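Local coordinates for protein glucanase (Clostridium thermocellum, PDB 5GXX) that probably hydrolyses internal beta-1,4-glucosidic bonds in cellulose, as a family 9 endoglucanase of the cellulosome, at residues G292-D297 / K333-Y338; G300-A305 / G386-G391; I532-G537 / Y548-Q553. The protein carries 1 engineered substitution. All blocks are in the same frame, centred on the assembly; numbering follows the deposited sequence.

Contact 1 (G292-D297 / K333-Y338); sequences GLAHLD and KSQIDY
Gln335 reaches from helix 322-340 to the loop 292-297 and pairs with its backbone. Both segments belong to the family 9 catalytic domain, an (alpha/alpha)6 barrel. The side chain is bent at chi2 (-55°), which turns its amide toward the loop. Both amide ends are used. Gln335 NE2 donates to Gly292 O at 3.0 Å and lies in the plane of that carbonyl. Its second N-H goes to Ser334 OG, also 3.0 Å away from Gln335 NE2, and both acceptors lie close to the amide plane. Ser334 OG is in turn bonded to Phe331 O. Gln335 OE1 accepts from Ala294 N at 2.8 Å, with the donor tilted from the plane of the side-chain carbonyl. Three bonds thus fix the flip of a buried amide. The intervening N-H, of Leu293, goes to Thr289 OG1.

Beside this polar pair lies an apolar one. The Tyr338 side chain crosses that of Leu293 at about a right angle, and its hydroxyl is bonded to Asp396 OD1. Leu293 CD2 approaches Tyr338 CE1 at 4.0 Å. Leu293 CB makes a CH-pi contact, 3.7 Å from the Tyr338 ring centroid and 12° off the ring normal.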
loop_
_atom_site.group_PDB
_atom_site.type_symbol
_atom_site.label_atom_id
_atom_site.label_comp_id
_atom_site.label_asym_id
_atom_site.label_seq_id
_atom_site.Cartn_x
_atom_site.Cartn_y
_atom_site.Cartn_z
ATOM N N GLY A 292 -33.690 5.804 -41.120
ATOM C CA GLY A 292 -34.699 6.871 -41.063
ATOM C C GLY A 292 -34.604 7.866 -39.918
ATOM O O GLY A 292 -35.513 8.690 -39.735
ATOM N N LEU A 293 -33.514 7.811 -39.152
ATOM C CA LEU A 293 -33.323 8.743 -38.038
ATOM C C LEU A 293 -32.604 9.993 -38.521
ATOM O O LEU A 293 -31.521 9.888 -39.093
ATOM C CB LEU A 293 -32.519 8.115 -36.894
ATOM C CG LEU A 293 -32.087 9.025 -35.737
ATOM C CD1 LEU A 293 -33.309 9.502 -34.936
ATOM C CD2 LEU A 293 -31.142 8.259 -34.822
ATOM N N ALA A 294 -33.186 11.170 -38.281
ATOM C CA ALA A 294 -32.491 12.432 -38.577
ATOM C C ALA A 294 -31.394 12.503 -37.529
ATOM O O ALA A 294 -31.694 12.433 -36.331
ATOM C CB ALA A 294 -33.466 13.641 -38.521
ATOM N N HIS A 295 -30.140 12.594 -37.972
ATOM C CA HIS A 295 -28.979 12.397 -37.100
ATOM C C HIS A 295 -28.087 13.648 -37.102
ATOM O O HIS A 295 -27.253 13.871 -38.001
ATOM C CB HIS A 295 -28.202 11.155 -37.563
ATOM C CG HIS A 295 -27.373 10.506 -36.495
ATOM N ND1 HIS A 295 -26.190 11.053 -36.041
ATOM C CD2 HIS A 295 -27.537 9.337 -35.826
ATOM C CE1 HIS A 295 -25.675 10.257 -35.123
ATOM N NE2 HIS A 295 -26.478 9.217 -34.960
ATOM N N LEU A 296 -28.306 14.504 -36.110
ATOM C CA LEU A 296 -27.695 15.827 -36.158
ATOM C C LEU A 296 -26.217 15.845 -35.803
ATOM O O LEU A 296 -25.458 16.618 -36.403
ATOM C CB LEU A 296 -28.469 16.840 -35.295
ATOM C CG LEU A 296 -27.958 18.293 -35.269
ATOM C CD1 LEU A 296 -28.226 18.910 -36.644
ATOM C CD2 LEU A 296 -28.645 19.031 -34.133
ATOM N N ASP A 297 -25.834 15.011 -34.837
ATOM C CA ASP A 297 -24.490 15.066 -34.294
ATOM C C ASP A 297 -24.223 13.739 -33.615
ATOM O O ASP A 297 -25.151 12.977 -33.367
ATOM C CB ASP A 297 -24.418 16.214 -33.279
ATOM C CG ASP A 297 -22.992 16.668 -32.961
ATOM O OD1 ASP A 297 -22.101 16.641 -33.831
ATOM O OD2 ASP A 297 -22.743 17.057 -31.806
ATOM N N LYS A 333 -43.709 12.042 -36.445
ATOM C CA LYS A 333 -44.097 10.712 -35.970
ATOM C C LYS A 333 -43.008 9.704 -36.327
ATOM O O LYS A 333 -42.747 8.787 -35.543
ATOM C CB LYS A 333 -45.476 10.288 -36.514
ATOM C CG LYS A 333 -45.947 8.929 -35.987
ATOM C CD LYS A 333 -47.384 8.633 -36.414
ATOM C CE LYS A 333 -47.946 7.463 -35.618
ATOM N NZ LYS A 333 -47.380 6.164 -36.110
ATOM N N SER A 334 -42.354 9.899 -37.471
ATOM C CA SER A 334 -41.310 8.967 -37.870
ATOM C C SER A 334 -40.142 8.975 -36.888
ATOM O O SER A 334 -39.511 7.948 -36.646
ATOM C CB SER A 334 -40.820 9.234 -39.300
ATOM O OG SER A 334 -39.949 10.341 -39.359
ATOM N N GLN A 335 -39.854 10.151 -36.330
ATOM C CA GLN A 335 -38.730 10.220 -35.392
ATOM C C GLN A 335 -39.068 9.627 -34.029
ATOM O O GLN A 335 -38.258 8.919 -33.432
ATOM C CB GLN A 335 -38.231 11.658 -35.215
ATOM C CG GLN A 335 -37.793 12.287 -36.538
ATOM C CD GLN A 335 -36.748 11.466 -37.263
ATOM O OE1 GLN A 335 -35.598 11.382 -36.826
ATOM N NE2 GLN A 335 -37.135 10.877 -38.382
ATOM N N ILE A 336 -40.270 9.906 -33.539
ATOM C CA ILE A 336 -40.688 9.278 -32.298
ATOM C C ILE A 336 -40.748 7.755 -32.454
ATOM O O ILE A 336 -40.265 7.015 -31.600
ATOM C CB ILE A 336 -42.047 9.848 -31.802
ATOM C CG1 ILE A 336 -41.978 11.372 -31.578
ATOM C CG2 ILE A 336 -42.521 9.068 -30.560
ATOM C CD1 ILE A 336 -40.828 11.837 -30.682
ATOM N N ASP A 337 -41.324 7.305 -33.573
ATOM C CA ASP A 337 -41.470 5.853 -33.759
ATOM C C ASP A 337 -40.115 5.171 -33.870
ATOM O O ASP A 337 -39.937 4.064 -33.363
ATOM C CB ASP A 337 -42.363 5.487 -34.958
ATOM C CG ASP A 337 -43.835 5.831 -34.723
ATOM O OD1 ASP A 337 -44.213 6.168 -33.581
ATOM O OD2 ASP A 337 -44.597 5.785 -35.722
ATOM N N TYR A 338 -39.138 5.845 -34.483
ATOM C CA TYR A 338 -37.783 5.298 -34.512
ATOM C C TYR A 338 -37.274 5.063 -33.096
ATOM O O TYR A 338 -36.780 3.990 -32.769
ATOM C CB TYR A 338 -36.820 6.212 -35.284
ATOM C CG TYR A 338 -35.438 5.625 -35.474
ATOM C CD1 TYR A 338 -34.581 5.460 -34.395
ATOM C CD2 TYR A 338 -35.003 5.182 -36.719
ATOM C CE1 TYR A 338 -33.313 4.911 -34.544
ATOM C CE2 TYR A 338 -33.736 4.639 -36.880
ATOM C CZ TYR A 338 -32.883 4.539 -35.794
ATOM O OH TYR A 338 -31.633 3.959 -35.885
#

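Contact 2 (G300-A305 / G386-G391); sequences GPLRYA and GALVGG
Leu302 N donates to Gly390 O at 3.1 Å, the direct hydrogen bond between these two segments. The donor lies almost straight out from the Gly390 carbonyl. Gly390 O also sits against the proline ring, 3.2 Å from Pro301 CD. A second link runs through water 1. Water 1 accepts from Arg303 N at 2.8 Å and donates to Val389 O at 3.0 Å.

These bonds belong to the start of helix 301-318, with Gly300 at the N-cap. In the first turn of a helix the backbone N-H groups have no carbonyl of the preceding turn to bond. Pro301 has no N-H to satisfy. Leu302 N and Arg303 N find their acceptors in the loop 386-391 and the water. The segment lies in the alpha-helical barrel of the family 9 domain, and the contact ties one helix start to a loop that precedes helix 412-429.

Around Arg303 the bonds are mostly side-chain ones, within the helix start and beyond it. Gly300 O accepts from Tyr304 N and also from Arg303 NE, at 3.1 Å from the latter. The guanidinium is gripped further by a salt bridge from NH1 to Asp413 and a bond from NH2 to Trp299 O. Arg303 NE lies over the centre of the Tyr304 ring, 3.3 Å above its plane.

The apolar contacts centre on Leu302. Its CG is anti to the carbonyl carbon (chi1 -71°), and CD1 reaches over to the loop. Leu302 CD1 lies against Val389 O and 3.6 Å from Gly391 CA, and Leu388 CD1 is 3.9 Å from Leu302 CD1. The other Leu388 methyl, CD2, packs on the helix backbone near Leu302 O. Tyr338 and Leu293 touch Leu302 from elsewhere in the fold.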
loop_
_atom_site.group_PDB
_atom_site.type_symbol
_atom_site.label_atom_id
_atom_site.label_comp_id
_atom_site.label_asym_id
_atom_site.label_seq_id
_atom_site.Cartn_x
_atom_site.Cartn_y
_atom_site.Cartn_z
ATOM N N GLY A 300 -26.189 12.612 -28.493
ATOM C CA GLY A 300 -27.636 12.746 -28.329
ATOM C C GLY A 300 -28.464 12.939 -29.588
ATOM O O GLY A 300 -29.345 13.785 -29.628
ATOM N N PRO A 301 -28.256 12.118 -30.625
ATOM C CA PRO A 301 -29.090 12.256 -31.819
ATOM C C PRO A 301 -30.579 12.038 -31.541
ATOM O O PRO A 301 -31.401 12.777 -32.100
ATOM C CB PRO A 301 -28.518 11.204 -32.773
ATOM C CG PRO A 301 -27.904 10.185 -31.868
ATOM C CD PRO A 301 -27.301 11.008 -30.752
ATOM N N LEU A 302 -30.937 11.085 -30.672
ATOM C CA LEU A 302 -32.364 10.864 -30.372
ATOM C C LEU A 302 -32.977 12.093 -29.695
ATOM O O LEU A 302 -34.112 12.456 -30.002
ATOM C CB LEU A 302 -32.597 9.587 -29.550
ATOM C CG LEU A 302 -32.379 8.262 -30.306
ATOM C CD1 LEU A 302 -32.548 7.083 -29.335
ATOM C CD2 LEU A 302 -33.323 8.084 -31.488
ATOM N N ARG A 303 -32.249 12.684 -28.752
ATOM C CA ARG A 303 -32.625 13.955 -28.119
ATOM C C ARG A 303 -32.965 15.022 -29.151
ATOM O O ARG A 303 -34.047 15.629 -29.099
ATOM C CB ARG A 303 -31.485 14.430 -27.215
ATOM C CG ARG A 303 -31.607 15.852 -26.686
ATOM C CD ARG A 303 -30.668 16.758 -27.451
ATOM N NE ARG A 303 -29.323 16.258 -27.749
ATOM C CZ ARG A 303 -28.230 16.560 -27.046
ATOM N NH1 ARG A 303 -28.298 17.301 -25.942
ATOM N NH2 ARG A 303 -27.047 16.159 -27.465
ATOM N N TYR A 304 -32.086 15.247 -30.128
ATOM C CA TYR A 304 -32.359 16.301 -31.102
ATOM C C TYR A 304 -33.558 15.970 -31.993
ATOM O O TYR A 304 -34.443 16.811 -32.182
ATOM C CB TYR A 304 -31.127 16.549 -31.969
ATOM C CG TYR A 304 -29.925 17.140 -31.284
ATOM C CD1 TYR A 304 -30.005 18.324 -30.553
ATOM C CD2 TYR A 304 -28.696 16.534 -31.416
ATOM C CE1 TYR A 304 -28.871 18.891 -29.955
ATOM C CE2 TYR A 304 -27.557 17.086 -30.848
ATOM C CZ TYR A 304 -27.654 18.262 -30.120
ATOM O OH TYR A 304 -26.527 18.826 -29.565
ATOM N N ALA A 305 -33.630 14.731 -32.474
ATOM C CA ALA A 305 -34.661 14.362 -33.451
ATOM C C ALA A 305 -36.041 14.354 -32.797
ATOM O O ALA A 305 -37.003 14.868 -33.390
ATOM C CB ALA A 305 -34.334 13.032 -34.106
ATOM N N GLY A 386 -38.234 4.924 -18.703
ATOM C CA GLY A 386 -38.539 6.121 -19.467
ATOM C C GLY A 386 -37.379 6.903 -20.048
ATOM O O GLY A 386 -37.597 7.835 -20.817
ATOM N N ALA A 387 -36.153 6.571 -19.653
ATOM C CA ALA A 387 -34.998 7.319 -20.135
ATOM C C ALA A 387 -34.745 7.079 -21.615
ATOM O O ALA A 387 -34.506 5.939 -22.014
ATOM C CB ALA A 387 -33.753 6.947 -19.323
ATOM N N LEU A 388 -34.782 8.163 -22.393
ATOM C CA LEU A 388 -34.369 8.119 -23.806
ATOM C C LEU A 388 -32.846 8.143 -23.859
ATOM O O LEU A 388 -32.245 9.122 -23.413
ATOM C CB LEU A 388 -34.951 9.291 -24.593
ATOM C CG LEU A 388 -34.621 9.349 -26.093
ATOM C CD1 LEU A 388 -35.299 8.205 -26.859
ATOM C CD2 LEU A 388 -35.124 10.666 -26.627
ATOM N N VAL A 389 -32.227 7.091 -24.389
ATOM C CA VAL A 389 -30.759 7.101 -24.505
ATOM C C VAL A 389 -30.249 7.994 -25.654
ATOM O O VAL A 389 -31.004 8.423 -26.519
ATOM C CB VAL A 389 -30.145 5.673 -24.522
ATOM C CG1 VAL A 389 -30.560 4.871 -23.295
ATOM C CG2 VAL A 389 -30.533 4.914 -25.786
ATOM N N GLY A 390 -28.942 8.232 -25.666
ATOM C CA GLY A 390 -28.325 8.974 -26.760
ATOM C C GLY A 390 -28.701 8.407 -28.123
ATOM O O GLY A 390 -29.143 9.135 -29.012
ATOM N N GLY A 391 -28.520 7.100 -28.288
ATOM C CA GLY A 391 -29.031 6.452 -29.476
ATOM C C GLY A 391 -27.926 5.932 -30.367
ATOM O O GLY A 391 -26.754 5.975 -30.002
HETATM O O HOH W 1 -30.541 11.317 -27.057
#

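Contact 3 (I532-G537 / Y548-Q553); sequences ISYIDG and YAAELQ
Tyr534 bridges strands 527-534 and 549-557 and meets Ala550 and Leu552 on the far side. The strand segments run roughly antiparallel, with 142° between their directions, but their axes come no closer than 10.4 Å. No backbone hydrogen bond joins them. They belong to two different sheets that face each other, as in the beta-sandwich of cellulose-binding modules, and side chains pack between them.

The Tyr534 side chain starts with CB pointing at the other strand. With CG anti to the carbonyl carbon (chi1 -73°), the ring is carried out toward Ala550. At its far end CE1 and CZ meet the methyl of Ala550; Ala550 CB is 3.7 Å from Tyr534 CZ. The methyl comes in obliquely to the ring. The hydroxyl oxygen, Tyr534 OH, touches the same methyl and lies 3.8 Å from Leu552 CB. Two waters meet it at the edge of the ring, both in the ring plane. Water 2 is 2.8 Å from Tyr534 OH and donates to Ala550 O. Water 3 is 2.6 Å from Tyr534 OH and donates to Glu551 O at 2.7 Å. Seen from the hydroxyl oxygen, the two waters are about 120° apart.

Two residues earlier on the same face of the strand, Ile532 lies against Leu552. Ile532 CG2 is 3.7 Å from Leu552 CD2, and Ile532 CG1 is close to the same methyl. Leu467, Met513 and Val515 also touch the Tyr534 side chain.

The chemistry is therefore mixed: methyl and ring carbon packing for most of the length, and a polar tip bridged by water. Two waters let a buried phenol hydroxyl connect to two successive backbone carbonyls of the opposite strand without touching either at hydrogen-bonding distance.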
loop_
_atom_site.group_PDB
_atom_site.type_symbol
_atom_site.label_atom_id
_atom_site.label_comp_id
_atom_site.label_asym_id
_atom_site.label_seq_id
_atom_site.Cartn_x
_atom_site.Cartn_y
_atom_site.Cartn_z
ATOM N N ILE A 532 -19.549 -7.512 17.446
ATOM C CA ILE A 532 -18.604 -6.573 16.844
ATOM C C ILE A 532 -19.437 -5.357 16.448
ATOM O O ILE A 532 -20.357 -5.495 15.642
ATOM C CB ILE A 532 -17.933 -7.197 15.587
ATOM C CG1 ILE A 532 -16.991 -8.378 15.902
ATOM C CG2 ILE A 532 -17.126 -6.158 14.841
ATOM C CD1 ILE A 532 -17.635 -9.594 16.545
ATOM N N SER A 533 -19.150 -4.194 17.034
ATOM C CA SER A 533 -19.914 -2.966 16.790
ATOM C C SER A 533 -19.056 -1.887 16.137
ATOM O O SER A 533 -17.953 -1.602 16.614
ATOM C CB SER A 533 -20.463 -2.400 18.110
ATOM O OG SER A 533 -21.363 -3.321 18.708
ATOM N N TYR A 534 -19.551 -1.259 15.074
ATOM C CA TYR A 534 -18.873 -0.119 14.464
ATOM C C TYR A 534 -19.596 1.114 14.944
ATOM O O TYR A 534 -20.798 1.272 14.703
ATOM C CB TYR A 534 -18.862 -0.199 12.939
ATOM C CG TYR A 534 -17.882 -1.257 12.503
ATOM C CD1 TYR A 534 -16.531 -0.954 12.366
ATOM C CD2 TYR A 534 -18.296 -2.568 12.292
ATOM C CE1 TYR A 534 -15.618 -1.934 11.993
ATOM C CE2 TYR A 534 -17.394 -3.559 11.920
ATOM C CZ TYR A 534 -16.054 -3.234 11.783
ATOM O OH TYR A 534 -15.156 -4.208 11.403
ATOM N N ILE A 535 -18.864 1.950 15.664
ATOM C CA ILE A 535 -19.462 3.060 16.393
ATOM C C ILE A 535 -19.997 4.099 15.414
ATOM O O ILE A 535 -21.093 4.639 15.609
ATOM C CB ILE A 535 -18.447 3.692 17.363
ATOM C CG1 ILE A 535 -18.014 2.710 18.467
ATOM C CG2 ILE A 535 -18.981 5.006 17.925
ATOM C CD1 ILE A 535 -19.122 2.010 19.229
ATOM N N ASP A 536 -19.246 4.356 14.348
ATOM C CA ASP A 536 -19.805 5.137 13.253
ATOM C C ASP A 536 -19.902 4.304 11.990
ATOM O O ASP A 536 -19.088 4.423 11.066
ATOM C CB ASP A 536 -19.015 6.424 13.007
ATOM C CG ASP A 536 -19.661 7.319 11.957
ATOM O OD1 ASP A 536 -20.770 6.998 11.463
ATOM O OD2 ASP A 536 -19.021 8.325 11.585
ATOM N N GLY A 537 -20.929 3.465 11.955
ATOM C CA GLY A 537 -21.110 2.596 10.811
ATOM C C GLY A 537 -21.354 3.324 9.503
ATOM O O GLY A 537 -21.324 2.670 8.470
ATOM N N TYR A 548 -16.643 0.083 1.153
ATOM C CA TYR A 548 -17.891 -0.685 1.115
ATOM C C TYR A 548 -17.964 -1.800 2.158
ATOM O O TYR A 548 -19.041 -2.302 2.449
ATOM C CB TYR A 548 -18.175 -1.228 -0.284
ATOM C CG TYR A 548 -17.416 -2.480 -0.644
ATOM C CD1 TYR A 548 -17.872 -3.735 -0.251
ATOM C CD2 TYR A 548 -16.253 -2.410 -1.401
ATOM C CE1 TYR A 548 -17.193 -4.882 -0.595
ATOM C CE2 TYR A 548 -15.558 -3.560 -1.748
ATOM C CZ TYR A 548 -16.038 -4.793 -1.349
ATOM O OH TYR A 548 -15.366 -5.942 -1.692
ATOM N N ALA A 549 -16.826 -2.176 2.736
ATOM C CA ALA A 549 -16.853 -3.144 3.826
ATOM C C ALA A 549 -15.745 -2.805 4.812
ATOM O O ALA A 549 -14.703 -2.275 4.412
ATOM C CB ALA A 549 -16.701 -4.573 3.300
ATOM N N ALA A 550 -15.978 -3.112 6.083
ATOM C CA ALA A 550 -14.915 -3.030 7.079
ATOM C C ALA A 550 -14.396 -4.416 7.468
ATOM O O ALA A 550 -15.189 -5.306 7.818
ATOM C CB ALA A 550 -15.423 -2.273 8.292
ATOM N N GLU A 551 -13.075 -4.598 7.380
ATOM C CA GLU A 551 -12.416 -5.863 7.692
ATOM C C GLU A 551 -11.912 -5.893 9.124
ATOM O O GLU A 551 -11.279 -4.941 9.587
ATOM C CB GLU A 551 -11.271 -6.147 6.719
ATOM C CG GLU A 551 -10.521 -7.439 7.037
ATOM C CD GLU A 551 -9.479 -7.810 5.996
ATOM O OE1 GLU A 551 -9.527 -7.297 4.856
ATOM O OE2 GLU A 551 -8.598 -8.633 6.320
ATOM N N LEU A 552 -12.244 -6.980 9.815
ATOM C CA LEU A 552 -11.691 -7.282 11.135
ATOM C C LEU A 552 -11.216 -8.738 11.134
ATOM O O LEU A 552 -11.881 -9.614 10.565
ATOM C CB LEU A 552 -12.792 -7.101 12.190
ATOM C CG LEU A 552 -12.398 -7.331 13.656
ATOM C CD1 LEU A 552 -11.418 -6.295 14.140
ATOM C CD2 LEU A 552 -13.647 -7.284 14.532
ATOM N N GLN A 553 -10.073 -9.000 11.769
ATOM C CA GLN A 553 -9.627 -10.370 12.016
ATOM C C GLN A 553 -9.630 -10.530 13.520
ATOM O O GLN A 553 -8.921 -9.818 14.230
ATOM C CB GLN A 553 -8.239 -10.646 11.428
ATOM C CG GLN A 553 -8.243 -10.715 9.901
ATOM C CD GLN A 553 -6.870 -10.595 9.284
ATOM O OE1 GLN A 553 -5.875 -11.039 9.860
ATOM N NE2 GLN A 553 -6.811 -10.012 8.089
HETATM O O HOH W 2 -15.827 -6.713 10.402
HETATM O O HOH W 3 -12.755 -3.318 11.114
#

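Overall arrangement
From the N terminus, the loop 292-297 comes first, then the start of helix 301-318, then 333-338 and finally 386-391. Contact 1 closes the chain over helix 301-318 and the first half or so of helix 322-340. Contact 2 opens before contact 1 has closed, so the two cross. Their centres are 10 Å apart and they touch: Ala305 packs on Gln335, and Pro301 on His295. Together they join two loops and two consecutive helices of the catalytic barrel. Contact 3 follows in series as a short closure of ten intervening residues. It joins two sheets of the C-terminal module, consistent with a beta-sandwich, with its centre about 43 Å from that of contact 2.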